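Long-range contacts in gamma-hexachlorocyclohexane dehydrochlorinase (PDB 3A76), which catalyses two successive 1,2-anti dehydrochlorinations of the pollutant lindane, working as a homotrimer in its detoxification: residues I127-V132 and N154-L159; I92-N97 and D113-G118; D106-I111 and D135-R140. One frame throughout, in Å; residues are numbered along the deposited sequence.

Contact 1. Residues I127-V132 and N154-L159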
ATOM      1  N   ILE B 127     -17.417  -2.160  -7.570  1.00 23.90           N
ATOM      2  CA  ILE B 127     -16.377  -2.832  -8.352  1.00 23.92           C
ATOM      3  C   ILE B 127     -15.036  -2.886  -7.676  1.00 23.55           C
ATOM      4  O   ILE B 127     -14.698  -2.023  -6.871  1.00 23.94           O
ATOM      5  CB  ILE B 127     -16.142  -2.207  -9.771  1.00 24.41           C
ATOM      6  CG1 ILE B 127     -16.201  -0.679  -9.736  1.00 24.70           C
ATOM      7  CG2 ILE B 127     -17.099  -2.800 -10.789  1.00 23.97           C
ATOM      8  CD1 ILE B 127     -15.512  -0.070 -10.920  1.00 28.88           C
ATOM      9  N   LEU B 128     -14.287  -3.922  -8.030  1.00 23.18           N
ATOM     10  CA  LEU B 128     -12.864  -4.015  -7.752  1.00 23.00           C
ATOM     11  C   LEU B 128     -12.088  -3.962  -9.094  1.00 23.13           C
ATOM     12  O   LEU B 128     -12.429  -4.657 -10.058  1.00 23.43           O
ATOM     13  CB  LEU B 128     -12.565  -5.296  -6.962  1.00 22.20           C
ATOM     14  CG  LEU B 128     -11.155  -5.636  -6.490  1.00 22.09           C
ATOM     15  CD1 LEU B 128     -11.246  -6.564  -5.294  1.00 22.63           C
ATOM     16  CD2 LEU B 128     -10.292  -6.267  -7.621  1.00 22.09           C
ATOM     17  N   ILE B 129     -11.061  -3.121  -9.145  1.00 22.69           N
ATOM     18  CA  ILE B 129     -10.160  -3.059 -10.283  1.00 22.49           C
ATOM     19  C   ILE B 129      -8.712  -3.238  -9.797  1.00 21.89           C
ATOM     20  O   ILE B 129      -8.310  -2.651  -8.788  1.00 22.22           O
ATOM     21  CB  ILE B 129     -10.351  -1.719 -11.079  1.00 23.05           C
ATOM     22  CG1 ILE B 129     -11.724  -1.707 -11.758  1.00 24.16           C
ATOM     23  CG2 ILE B 129      -9.234  -1.488 -12.124  1.00 22.33           C
ATOM     24  CD1 ILE B 129     -12.202  -0.338 -12.189  1.00 25.52           C
ATOM     25  N   ALA B 130      -7.953  -4.082 -10.482  1.00 20.80           N
ATOM     26  CA  ALA B 130      -6.513  -4.157 -10.267  1.00 20.55           C
ATOM     27  C   ALA B 130      -5.850  -3.655 -11.531  1.00 20.62           C
ATOM     28  O   ALA B 130      -6.133  -4.147 -12.632  1.00 20.23           O
ATOM     29  CB  ALA B 130      -6.076  -5.573  -9.958  1.00 20.26           C
ATOM     30  N   ALA B 131      -5.003  -2.643 -11.376  1.00 20.57           N
ATOM     31  CA  ALA B 131      -4.359  -2.016 -12.516  1.00 20.63           C
ATOM     32  C   ALA B 131      -2.874  -1.801 -12.307  1.00 20.54           C
ATOM     33  O   ALA B 131      -2.403  -1.707 -11.183  1.00 20.78           O
ATOM     34  CB  ALA B 131      -5.064  -0.691 -12.900  1.00 20.75           C
ATOM     35  N   VAL B 132      -2.142  -1.750 -13.413  1.00 20.62           N
ATOM     36  CA  VAL B 132      -0.724  -1.453 -13.407  1.00 21.13           C
ATOM     37  C   VAL B 132      -0.496  -0.049 -13.972  1.00 21.86           C
ATOM     38  O   VAL B 132      -1.099   0.334 -15.003  1.00 21.92           O
ATOM     39  CB  VAL B 132       0.070  -2.541 -14.201  1.00 21.64           C
ATOM     40  CG1 VAL B 132       1.535  -2.118 -14.462  1.00 21.61           C
ATOM     41  CG2 VAL B 132       0.029  -3.854 -13.448  1.00 20.68           C
ATOM     42  N   ASN B 154      -5.907  -4.992 -15.233  1.00 22.86           N
ATOM     43  CA  ASN B 154      -5.865  -6.445 -15.319  1.00 23.17           C
ATOM     44  C   ASN B 154      -7.132  -7.145 -14.797  1.00 23.02           C
ATOM     45  O   ASN B 154      -7.640  -8.065 -15.436  1.00 22.44           O
ATOM     46  CB  ASN B 154      -4.565  -6.936 -14.677  1.00 23.21           C
ATOM     47  CG  ASN B 154      -3.335  -6.410 -15.429  1.00 24.11           C
ATOM     48  OD1 ASN B 154      -3.304  -6.453 -16.660  1.00 26.67           O
ATOM     49  ND2 ASN B 154      -2.348  -5.898 -14.708  1.00 22.78           N
ATOM     50  N   TYR B 155      -7.653  -6.684 -13.659  1.00 22.94           N
ATOM     51  CA  TYR B 155      -8.948  -7.144 -13.157  1.00 23.21           C
ATOM     52  C   TYR B 155      -9.963  -6.030 -13.179  1.00 23.54           C
ATOM     53  O   TYR B 155      -9.642  -4.887 -12.868  1.00 23.20           O
ATOM     54  CB  TYR B 155      -8.842  -7.688 -11.722  1.00 23.27           C
ATOM     55  CG  TYR B 155      -8.022  -8.952 -11.562  1.00 22.83           C
ATOM     56  CD1 TYR B 155      -7.907  -9.887 -12.603  1.00 23.30           C
ATOM     57  CD2 TYR B 155      -7.380  -9.222 -10.364  1.00 22.35           C
ATOM     58  CE1 TYR B 155      -7.154 -11.063 -12.440  1.00 22.75           C
ATOM     59  CE2 TYR B 155      -6.639 -10.379 -10.189  1.00 23.30           C
ATOM     60  CZ  TYR B 155      -6.526 -11.292 -11.222  1.00 22.69           C
ATOM     61  OH  TYR B 155      -5.783 -12.424 -11.018  1.00 22.29           O
ATOM     62  N   PHE B 156     -11.191  -6.380 -13.539  1.00 24.78           N
ATOM     63  CA  PHE B 156     -12.321  -5.473 -13.514  1.00 26.36           C
ATOM     64  C   PHE B 156     -13.516  -6.310 -13.100  1.00 27.53           C
ATOM     65  O   PHE B 156     -14.115  -7.003 -13.934  1.00 28.15           O
ATOM     66  CB  PHE B 156     -12.538  -4.879 -14.907  1.00 26.56           C
ATOM     67  CG  PHE B 156     -13.633  -3.839 -14.982  1.00 27.05           C
ATOM     68  CD1 PHE B 156     -13.317  -2.479 -14.972  1.00 27.30           C
ATOM     69  CD2 PHE B 156     -14.971  -4.216 -15.114  1.00 27.88           C
ATOM     70  CE1 PHE B 156     -14.318  -1.501 -15.055  1.00 28.20           C
ATOM     71  CE2 PHE B 156     -15.985  -3.253 -15.199  1.00 28.46           C
ATOM     72  CZ  PHE B 156     -15.659  -1.890 -15.171  1.00 28.63           C
ATOM     73  N   THR B 157     -13.865  -6.259 -11.815  1.00 28.52           N
ATOM     74  CA  THR B 157     -14.869  -7.179 -11.276  1.00 29.30           C
ATOM     75  C   THR B 157     -16.026  -6.480 -10.543  1.00 30.05           C
ATOM     76  O   THR B 157     -15.859  -6.036  -9.407  1.00 29.77           O
ATOM     77  CB  THR B 157     -14.213  -8.240 -10.347  1.00 29.42           C
ATOM     78  OG1 THR B 157     -12.928  -8.616 -10.861  1.00 28.89           O
ATOM     79  CG2 THR B 157     -15.095  -9.490 -10.232  1.00 30.40           C
ATOM     80  N   PRO B 158     -17.209  -6.393 -11.192  1.00 31.31           N
ATOM     81  CA  PRO B 158     -18.425  -6.044 -10.460  1.00 32.02           C
ATOM     82  C   PRO B 158     -18.626  -7.066  -9.360  1.00 32.80           C
ATOM     83  O   PRO B 158     -18.290  -8.247  -9.539  1.00 32.90           O
ATOM     84  CB  PRO B 158     -19.527  -6.189 -11.513  1.00 32.30           C
ATOM     85  CG  PRO B 158     -18.926  -7.037 -12.594  1.00 32.13           C
ATOM     86  CD  PRO B 158     -17.495  -6.623 -12.619  1.00 31.39           C
ATOM     87  N   LEU B 159     -19.140  -6.627  -8.219  1.00 33.48           N
ATOM     88  CA  LEU B 159     -19.211  -7.520  -7.074  1.00 34.18           C
ATOM     89  C   LEU B 159     -20.595  -8.129  -6.891  1.00 34.97           C
ATOM     90  O   LEU B 159     -21.600  -7.517  -7.261  1.00 35.13           O
ATOM     91  CB  LEU B 159     -18.662  -6.832  -5.822  1.00 33.92           C
ATOM     92  CG  LEU B 159     -17.188  -6.446  -6.046  1.00 33.37           C
ATOM     93  CD1 LEU B 159     -16.615  -5.695  -4.883  1.00 32.63           C
ATOM     94  CD2 LEU B 159     -16.324  -7.656  -6.346  1.00 32.28           C
TER
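Leu128 and Thr157 exchange two nearly straight backbone hydrogen bonds, the shorter from Thr157 N to Leu128 O at 2.8 Å. Ala130 pairs less regularly. Its N reaches Tyr155 O, while its O is gripped by two donors, Tyr155 N in the carbonyl plane on a lone pair and Asn154 N at 2.7 Å almost in line with the C=O bond, so two consecutive residues face one. The Asn154 side chain crosses Val132, its ND2 3.4 Å from Val132 CG2. On one face Ile129 and Phe156 run side by side: with CG of Phe156 anti to the backbone N (chi1 -176°), ring atom CD1 lies 3.7 Å from Ile129 CG1, and Ile129 CD1 rests against CD1 and CE1 alike. With an alanine in place of Ile129 both contacts go, which is likely to leave the Phe156 ring, close to a bound spermidine, freer to turn. Beside this pair, Ile127 CG2 packs 3.5 Å from Pro158 CA. On the other face, Ala130 CB lies against Tyr155 CD2, and the Tyr155 hydroxyl is hydrogen-bonded to Glu90 of the second subunit. This is an antiparallel beta hairpin with a classic beta bulge at Asn154-Tyr155, where the strand turns a corner.

Contact 2. Residues I92-N97 and D113-G118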
ATOM      1  N   ILE B  92     -12.022   4.504  -4.298  1.00 21.77           N
ATOM      2  CA  ILE B  92     -10.767   4.684  -3.588  1.00 20.72           C
ATOM      3  C   ILE B  92      -9.638   3.869  -4.252  1.00 20.80           C
ATOM      4  O   ILE B  92      -9.803   2.681  -4.501  1.00 20.49           O
ATOM      5  CB  ILE B  92     -10.938   4.360  -2.065  1.00 21.20           C
ATOM      6  CG1 ILE B  92      -9.700   4.795  -1.279  1.00 19.86           C
ATOM      7  CG2 ILE B  92     -11.394   2.889  -1.814  1.00 17.32           C
ATOM      8  CD1 ILE B  92      -8.719   3.793  -1.250  1.00 23.08           C
ATOM      9  N   HIS B  93      -8.513   4.532  -4.527  1.00 20.66           N
ATOM     10  CA  HIS B  93      -7.300   3.911  -5.080  1.00 21.04           C
ATOM     11  C   HIS B  93      -6.252   3.600  -4.000  1.00 20.59           C
ATOM     12  O   HIS B  93      -5.774   4.508  -3.318  1.00 19.94           O
ATOM     13  CB  HIS B  93      -6.628   4.861  -6.080  1.00 21.42           C
ATOM     14  CG  HIS B  93      -7.385   5.064  -7.350  1.00 23.31           C
ATOM     15  ND1 HIS B  93      -8.465   5.917  -7.444  1.00 24.30           N
ATOM     16  CD2 HIS B  93      -7.196   4.556  -8.592  1.00 24.63           C
ATOM     17  CE1 HIS B  93      -8.916   5.916  -8.686  1.00 24.89           C
ATOM     18  NE2 HIS B  93      -8.164   5.099  -9.403  1.00 25.48           N
ATOM     19  N   TYR B  94      -5.883   2.329  -3.865  1.00 19.96           N
ATOM     20  CA  TYR B  94      -4.755   1.950  -3.013  1.00 20.26           C
ATOM     21  C   TYR B  94      -3.507   1.643  -3.857  1.00 20.16           C
ATOM     22  O   TYR B  94      -3.396   0.570  -4.440  1.00 20.82           O
ATOM     23  CB  TYR B  94      -5.098   0.726  -2.129  1.00 19.31           C
ATOM     24  CG  TYR B  94      -6.295   0.877  -1.215  1.00 18.63           C
ATOM     25  CD1 TYR B  94      -6.190   1.566  -0.006  1.00 18.38           C
ATOM     26  CD2 TYR B  94      -7.518   0.279  -1.525  1.00 17.02           C
ATOM     27  CE1 TYR B  94      -7.279   1.704   0.846  1.00 16.24           C
ATOM     28  CE2 TYR B  94      -8.618   0.414  -0.670  1.00 18.07           C
ATOM     29  CZ  TYR B  94      -8.485   1.123   0.518  1.00 17.38           C
ATOM     30  OH  TYR B  94      -9.560   1.248   1.386  1.00 16.87           O
ATOM     31  N   GLY B  95      -2.584   2.593  -3.891  1.00 20.51           N
ATOM     32  CA  GLY B  95      -1.330   2.496  -4.599  1.00 20.52           C
ATOM     33  C   GLY B  95      -0.201   1.939  -3.763  1.00 21.45           C
ATOM     34  O   GLY B  95       0.086   2.429  -2.662  1.00 20.59           O
ATOM     35  N   THR B  96       0.435   0.904  -4.318  1.00 21.77           N
ATOM     36  CA  THR B  96       1.492   0.148  -3.670  1.00 22.98           C
ATOM     37  C   THR B  96       2.572  -0.187  -4.727  1.00 22.98           C
ATOM     38  O   THR B  96       2.353   0.011  -5.951  1.00 22.61           O
ATOM     39  CB  THR B  96       0.968  -1.223  -3.109  1.00 22.93           C
ATOM     40  OG1 THR B  96       0.570  -2.049  -4.202  1.00 25.25           O
ATOM     41  CG2 THR B  96      -0.234  -1.069  -2.209  1.00 24.01           C
ATOM     42  N   ASN B  97       3.701  -0.713  -4.239  1.00 22.39           N
ATOM     43  CA  ASN B  97       4.780  -1.314  -5.062  1.00 22.57           C
ATOM     44  C   ASN B  97       5.464  -0.387  -6.062  1.00 22.54           C
ATOM     45  O   ASN B  97       5.959  -0.852  -7.084  1.00 23.17           O
ATOM     46  CB  ASN B  97       4.292  -2.545  -5.831  1.00 21.62           C
ATOM     47  CG  ASN B  97       3.654  -3.584  -4.950  1.00 21.49           C
ATOM     48  OD1 ASN B  97       2.833  -4.370  -5.428  1.00 19.34           O
ATOM     49  ND2 ASN B  97       4.025  -3.609  -3.662  1.00 18.98           N
ATOM     50  N   ASP B 113       1.456  -0.636  -8.688  1.00 18.79           N
ATOM     51  CA  ASP B 113       0.236  -1.422  -8.736  1.00 18.75           C
ATOM     52  C   ASP B 113      -0.872  -0.689  -7.982  1.00 18.11           C
ATOM     53  O   ASP B 113      -0.609  -0.000  -7.018  1.00 18.02           O
ATOM     54  CB  ASP B 113       0.492  -2.806  -8.149  1.00 18.11           C
ATOM     55  CG  ASP B 113       1.462  -3.612  -8.989  1.00 19.35           C
ATOM     56  OD1 ASP B 113       1.107  -3.949 -10.159  1.00 18.58           O
ATOM     57  OD2 ASP B 113       2.568  -3.900  -8.474  1.00 17.41           O
ATOM     58  N   VAL B 114      -2.112  -0.810  -8.435  1.00 18.04           N
ATOM     59  CA  VAL B 114      -3.188  -0.143  -7.711  1.00 18.23           C
ATOM     60  C   VAL B 114      -4.334  -1.093  -7.509  1.00 18.63           C
ATOM     61  O   VAL B 114      -4.664  -1.872  -8.393  1.00 18.93           O
ATOM     62  CB  VAL B 114      -3.679   1.185  -8.404  1.00 18.54           C
ATOM     63  CG1 VAL B 114      -4.357   0.911  -9.759  1.00 16.63           C
ATOM     64  CG2 VAL B 114      -4.605   2.000  -7.463  1.00 16.69           C
ATOM     65  N   LEU B 115      -4.930  -1.013  -6.331  1.00 19.23           N
ATOM     66  CA  LEU B 115      -6.204  -1.655  -6.060  1.00 19.96           C
ATOM     67  C   LEU B 115      -7.247  -0.562  -5.897  1.00 20.61           C
ATOM     68  O   LEU B 115      -7.118   0.323  -5.019  1.00 20.78           O
ATOM     69  CB  LEU B 115      -6.082  -2.520  -4.806  1.00 19.91           C
ATOM     70  CG  LEU B 115      -7.079  -3.617  -4.412  1.00 21.51           C
ATOM     71  CD1 LEU B 115      -7.860  -3.213  -3.183  1.00 23.07           C
ATOM     72  CD2 LEU B 115      -7.958  -4.142  -5.558  1.00 19.13           C
ATOM     73  N   LEU B 116      -8.263  -0.617  -6.761  1.00 21.15           N
ATOM     74  CA  LEU B 116      -9.373   0.324  -6.745  1.00 22.21           C
ATOM     75  C   LEU B 116     -10.671  -0.350  -6.335  1.00 22.60           C
ATOM     76  O   LEU B 116     -11.097  -1.331  -6.957  1.00 23.79           O
ATOM     77  CB  LEU B 116      -9.569   0.985  -8.123  1.00 22.52           C
ATOM     78  CG  LEU B 116     -10.764   1.942  -8.357  1.00 24.83           C
ATOM     79  CD1 LEU B 116     -10.493   2.915  -9.470  1.00 28.14           C
ATOM     80  CD2 LEU B 116     -12.073   1.197  -8.684  1.00 27.68           C
ATOM     81  N   LEU B 117     -11.308   0.208  -5.310  1.00 22.22           N
ATOM     82  CA  LEU B 117     -12.680  -0.148  -4.920  1.00 21.85           C
ATOM     83  C   LEU B 117     -13.588   1.056  -5.130  1.00 21.19           C
ATOM     84  O   LEU B 117     -13.245   2.164  -4.730  1.00 20.90           O
ATOM     85  CB  LEU B 117     -12.721  -0.545  -3.448  1.00 21.63           C
ATOM     86  CG  LEU B 117     -11.751  -1.612  -2.979  1.00 21.81           C
ATOM     87  CD1 LEU B 117     -11.822  -1.763  -1.456  1.00 23.40           C
ATOM     88  CD2 LEU B 117     -12.058  -2.912  -3.688  1.00 21.16           C
ATOM     89  N   GLY B 118     -14.745   0.844  -5.753  1.00 20.94           N
ATOM     90  CA  GLY B 118     -15.671   1.941  -5.998  1.00 20.25           C
ATOM     91  C   GLY B 118     -17.103   1.537  -6.250  1.00 20.22           C
ATOM     92  O   GLY B 118     -17.410   0.363  -6.368  1.00 19.56           O
TER
HETATM   93  O   HOH W   1       4.730  -2.340  -9.231  1.00 30.00           O
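His93 and Leu116 lie side by side on one face of an antiparallel pair, both pointing the same way. Leu116 CD1 comes over a face of the imidazole, 3.2 Å from His93 NE2, while Val114 CG2 meets the ring at its edge, 3.8 Å from His93 CD2. CG beside the backbone N (chi1 -69°) sets the ring in the corner they form. On the other face the Tyr94 ring crosses Leu115 and Leu117: its CD2 is 3.9 Å from Leu115 CD1, and Leu117 CD1 touches its edge near the ring plane. Ile92 CD1 sits over the centre of one face of the same ring, and Ile92 CG2 runs beside Leu117 CB. Six backbone hydrogen bonds hold the register, the straightest from Thr96 N to Asp113 O (173°). At the far end a water lies near Asn97 O and 2.8 Å from Asp113 OD2, while Asp113 OD1 forms a salt bridge with Lys46 of the second subunit. His93, inferred to be the proton acceptor, is met by aliphatic carbon over one face and at one edge and touches a bound spermidine; its ND1 is hydrogen-bonded to Asp45, also inferred to be catalytic, consistent with an Asp-His dyad that orients the imidazole.

Contact 3. Residues D106-I111 and D135-R140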
ATOM      1  N   ASP B 106      17.293  13.425 -13.997  1.00 27.52           N
ATOM      2  CA  ASP B 106      16.051  14.174 -14.169  1.00 27.02           C
ATOM      3  C   ASP B 106      15.008  13.355 -14.916  1.00 26.47           C
ATOM      4  O   ASP B 106      13.959  13.874 -15.291  1.00 26.20           O
ATOM      5  CB  ASP B 106      16.298  15.502 -14.915  1.00 27.31           C
ATOM      6  CG  ASP B 106      17.239  16.444 -14.169  1.00 28.69           C
ATOM      7  OD1 ASP B 106      17.661  16.122 -13.039  1.00 30.29           O
ATOM      8  OD2 ASP B 106      17.564  17.522 -14.719  1.00 30.53           O
ATOM      9  N   LYS B 107      15.297  12.080 -15.143  1.00 26.06           N
ATOM     10  CA  LYS B 107      14.351  11.212 -15.830  1.00 26.15           C
ATOM     11  C   LYS B 107      14.220   9.861 -15.141  1.00 25.69           C
ATOM     12  O   LYS B 107      15.223   9.193 -14.894  1.00 25.30           O
ATOM     13  CB  LYS B 107      14.739  11.033 -17.303  1.00 26.32           C
ATOM     14  CG  LYS B 107      14.403  12.229 -18.172  1.00 27.61           C
ATOM     15  CD  LYS B 107      14.722  11.983 -19.642  1.00 30.49           C
ATOM     16  CE  LYS B 107      13.927  12.964 -20.511  1.00 32.11           C
ATOM     17  NZ  LYS B 107      14.471  13.060 -21.894  1.00 33.29           N
ATOM     18  N   VAL B 108      12.984   9.468 -14.807  1.00 25.23           N
ATOM     19  CA  VAL B 108      12.766   8.159 -14.195  1.00 24.58           C
ATOM     20  C   VAL B 108      11.586   7.425 -14.798  1.00 24.57           C
ATOM     21  O   VAL B 108      10.557   8.027 -15.145  1.00 24.86           O
ATOM     22  CB  VAL B 108      12.639   8.199 -12.617  1.00 24.69           C
ATOM     23  CG1 VAL B 108      13.571   9.232 -12.002  1.00 23.50           C
ATOM     24  CG2 VAL B 108      11.214   8.445 -12.181  1.00 24.38           C
ATOM     25  N   ASN B 109      11.743   6.116 -14.936  1.00 24.17           N
ATOM     26  CA  ASN B 109      10.617   5.266 -15.241  1.00 24.37           C
ATOM     27  C   ASN B 109      10.091   4.693 -13.927  1.00 23.97           C
ATOM     28  O   ASN B 109      10.854   4.455 -12.994  1.00 24.07           O
ATOM     29  CB  ASN B 109      11.005   4.159 -16.223  1.00 24.41           C
ATOM     30  CG  ASN B 109      11.604   4.708 -17.525  1.00 26.09           C
ATOM     31  OD1 ASN B 109      11.275   5.817 -17.974  1.00 26.88           O
ATOM     32  ND2 ASN B 109      12.491   3.927 -18.133  1.00 25.85           N
ATOM     33  N   GLY B 110       8.779   4.515 -13.845  1.00 23.35           N
ATOM     34  CA  GLY B 110       8.183   3.917 -12.672  1.00 22.24           C
ATOM     35  C   GLY B 110       7.187   2.873 -13.063  1.00 21.70           C
ATOM     36  O   GLY B 110       6.524   2.992 -14.094  1.00 21.67           O
ATOM     37  N   ILE B 111       7.121   1.817 -12.263  1.00 21.64           N
ATOM     38  CA  ILE B 111       5.962   0.909 -12.267  1.00 21.54           C
ATOM     39  C   ILE B 111       5.302   0.941 -10.875  1.00 20.83           C
ATOM     40  O   ILE B 111       5.960   1.191  -9.867  1.00 21.05           O
ATOM     41  CB  ILE B 111       6.303  -0.563 -12.668  1.00 21.68           C
ATOM     42  CG1 ILE B 111       7.610  -1.018 -12.020  1.00 21.14           C
ATOM     43  CG2 ILE B 111       6.344  -0.736 -14.203  1.00 22.69           C
ATOM     44  CD1 ILE B 111       7.854  -2.496 -12.148  1.00 22.46           C
ATOM     45  N   ASP B 135       4.864   4.543 -15.721  1.00 23.72           N
ATOM     46  CA  ASP B 135       5.002   5.975 -15.584  1.00 24.03           C
ATOM     47  C   ASP B 135       6.377   6.461 -16.018  1.00 24.50           C
ATOM     48  O   ASP B 135       7.370   5.716 -15.965  1.00 23.91           O
ATOM     49  CB  ASP B 135       4.783   6.394 -14.117  1.00 23.63           C
ATOM     50  CG  ASP B 135       3.377   6.107 -13.610  1.00 23.32           C
ATOM     51  OD1 ASP B 135       3.229   5.896 -12.384  1.00 22.29           O
ATOM     52  OD2 ASP B 135       2.426   6.112 -14.415  1.00 22.08           O
ATOM     53  N   GLU B 136       6.411   7.726 -16.431  1.00 25.16           N
ATOM     54  CA  GLU B 136       7.646   8.459 -16.630  1.00 25.83           C
ATOM     55  C   GLU B 136       7.515   9.749 -15.873  1.00 25.87           C
ATOM     56  O   GLU B 136       6.464  10.394 -15.929  1.00 25.71           O
ATOM     57  CB  GLU B 136       7.858   8.777 -18.099  1.00 26.08           C
ATOM     58  CG  GLU B 136       8.143   7.586 -18.998  1.00 27.48           C
ATOM     59  CD  GLU B 136       8.258   8.018 -20.450  1.00 29.27           C
ATOM     60  OE1 GLU B 136       7.966   7.201 -21.341  1.00 29.50           O
ATOM     61  OE2 GLU B 136       8.609   9.198 -20.692  1.00 30.43           O
ATOM     62  N   TYR B 137       8.580  10.116 -15.170  1.00 26.47           N
ATOM     63  CA  TYR B 137       8.648  11.375 -14.428  1.00 27.34           C
ATOM     64  C   TYR B 137       9.788  12.250 -14.955  1.00 27.75           C
ATOM     65  O   TYR B 137      10.838  11.753 -15.365  1.00 27.90           O
ATOM     66  CB  TYR B 137       8.841  11.126 -12.922  1.00 27.45           C
ATOM     67  CG  TYR B 137       7.810  10.205 -12.316  1.00 27.87           C
ATOM     68  CD1 TYR B 137       8.025   8.825 -12.251  1.00 27.91           C
ATOM     69  CD2 TYR B 137       6.615  10.712 -11.817  1.00 28.20           C
ATOM     70  CE1 TYR B 137       7.071   7.963 -11.692  1.00 29.40           C
ATOM     71  CE2 TYR B 137       5.654   9.867 -11.264  1.00 30.00           C
ATOM     72  CZ  TYR B 137       5.882   8.495 -11.202  1.00 30.38           C
ATOM     73  OH  TYR B 137       4.915   7.676 -10.650  1.00 31.07           O
ATOM     74  N   GLU B 138       9.577  13.558 -14.932  1.00 28.23           N
ATOM     75  CA  GLU B 138      10.548  14.484 -15.487  1.00 28.79           C
ATOM     76  C   GLU B 138      10.792  15.644 -14.542  1.00 28.90           C
ATOM     77  O   GLU B 138       9.841  16.258 -14.038  1.00 29.09           O
ATOM     78  CB  GLU B 138      10.057  14.998 -16.839  1.00 29.00           C
ATOM     79  CG  GLU B 138      11.035  15.859 -17.606  1.00 28.93           C
ATOM     80  CD  GLU B 138      10.583  16.064 -19.037  1.00 29.50           C
ATOM     81  OE1 GLU B 138      10.407  15.054 -19.760  1.00 29.93           O
ATOM     82  OE2 GLU B 138      10.392  17.230 -19.432  1.00 29.31           O
ATOM     83  N   ARG B 139      12.069  15.936 -14.314  1.00 28.83           N
ATOM     84  CA  ARG B 139      12.469  17.052 -13.470  1.00 29.08           C
ATOM     85  C   ARG B 139      12.883  18.249 -14.332  1.00 29.37           C
ATOM     86  O   ARG B 139      13.843  18.170 -15.109  1.00 29.74           O
ATOM     87  CB  ARG B 139      13.612  16.627 -12.559  1.00 28.67           C
ATOM     88  CG  ARG B 139      13.867  17.553 -11.388  1.00 28.13           C
ATOM     89  CD  ARG B 139      15.355  17.643 -11.196  1.00 27.04           C
ATOM     90  NE  ARG B 139      15.783  17.471  -9.818  1.00 25.59           N
ATOM     91  CZ  ARG B 139      16.646  16.534  -9.421  1.00 25.24           C
ATOM     92  NH1 ARG B 139      17.173  15.679 -10.293  1.00 24.32           N
ATOM     93  NH2 ARG B 139      16.995  16.457  -8.147  1.00 24.91           N
ATOM     94  N   ARG B 140      12.139  19.342 -14.202  1.00 29.38           N
ATOM     95  CA  ARG B 140      12.461  20.590 -14.876  1.00 29.27           C
ATOM     96  C   ARG B 140      12.609  21.691 -13.841  1.00 30.05           C
ATOM     97  O   ARG B 140      11.617  22.104 -13.229  1.00 30.24           O
ATOM     98  CB  ARG B 140      11.366  20.985 -15.868  1.00 28.61           C
ATOM     99  CG  ARG B 140      11.025  19.951 -16.917  1.00 26.76           C
ATOM    100  CD  ARG B 140       9.851  20.422 -17.742  1.00 23.70           C
ATOM    101  NE  ARG B 140       9.305  19.356 -18.577  1.00 22.24           N
ATOM    102  CZ  ARG B 140       8.270  19.494 -19.408  1.00 22.41           C
ATOM    103  NH1 ARG B 140       7.638  20.656 -19.540  1.00 20.81           N
ATOM    104  NH2 ARG B 140       7.859  18.449 -20.110  1.00 24.06           N
TER
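Asp106 and Arg139 form the salt bridge across this strand pair. Arg139 NH1 meets Asp106 OD1 at 2.8 Å on the anti side of the carboxylate, with a bent N-H...O angle of 142° and the two flat groups 68° apart. Bends at chi2 and chi3 turn the arginine chain alongside the aspartate, bringing Arg139 CD to 3.3 Å from Asp106 OD1, and Arg139 NH2 goes on to a second salt bridge with Asp25. A further charged pair lies along strand 135-140, where Arg140 NE and Glu138 OE2 are joined in a salt bridge, and Arg140 also makes a cation-pi contact with Trp57.

Backbone hydrogen bonds link Val108 with Tyr137 and Gly110 with Asp135 in both directions. The bond from Gly110 N to Asp135 O is 2.8 Å long. Arg139 N to Asp106 O, at 3.0 Å, extends the backbone bonding to Asp106, just before strand 107-120.

Packing is concentrated on the face of Val108 and Tyr137. Val108 CG2, placed between the backbone N and the carbonyl carbon, meets the ring edge only 3.2 Å from Tyr137 CD1. Gly110 CA follows along that edge, 4.3 Å from Tyr137 CE1; with no side chain, Gly110 lets the ring edge lie close to its backbone. Ile33 of helix 22-45 covers both Val108 and Tyr137. On the reverse face Asn109 OD1 lies 3.7 Å from Glu136 CG, the two side chains pointing the same way, as do Lys107 and Glu138.

The chemistry is divided: an apolar face is packed against the helix, its buried Asp135 carboxylate answered by Arg149, while at the end of the hairpin away from its turn a shared arginine probably offsets the charges of Asp106 and Asp25.

In the fold
The three contacts follow consecutive antiparallel pairs of one curved sheet: contact 2 joins strands 88-102 and 107-120, contact 3 the latter to 125-140, and contact 1 that strand to 143-158. Contacts 1 and 2, centres about 10 Å apart, are joined by probable hydrogen bonds from Ile127 N to Gly118 O and from Ile129 N to Leu116 O, both 2.8 Å. Contact 3 uses the other ends of the two middle strands, its centre about 26 Å from that of contact 1. Contact 2 carries His93, the inferred proton acceptor. The side chain of Ala131 is about 7 Å from that of His93. The side chain of Phe156 is about 4 Å from a bound spermidine.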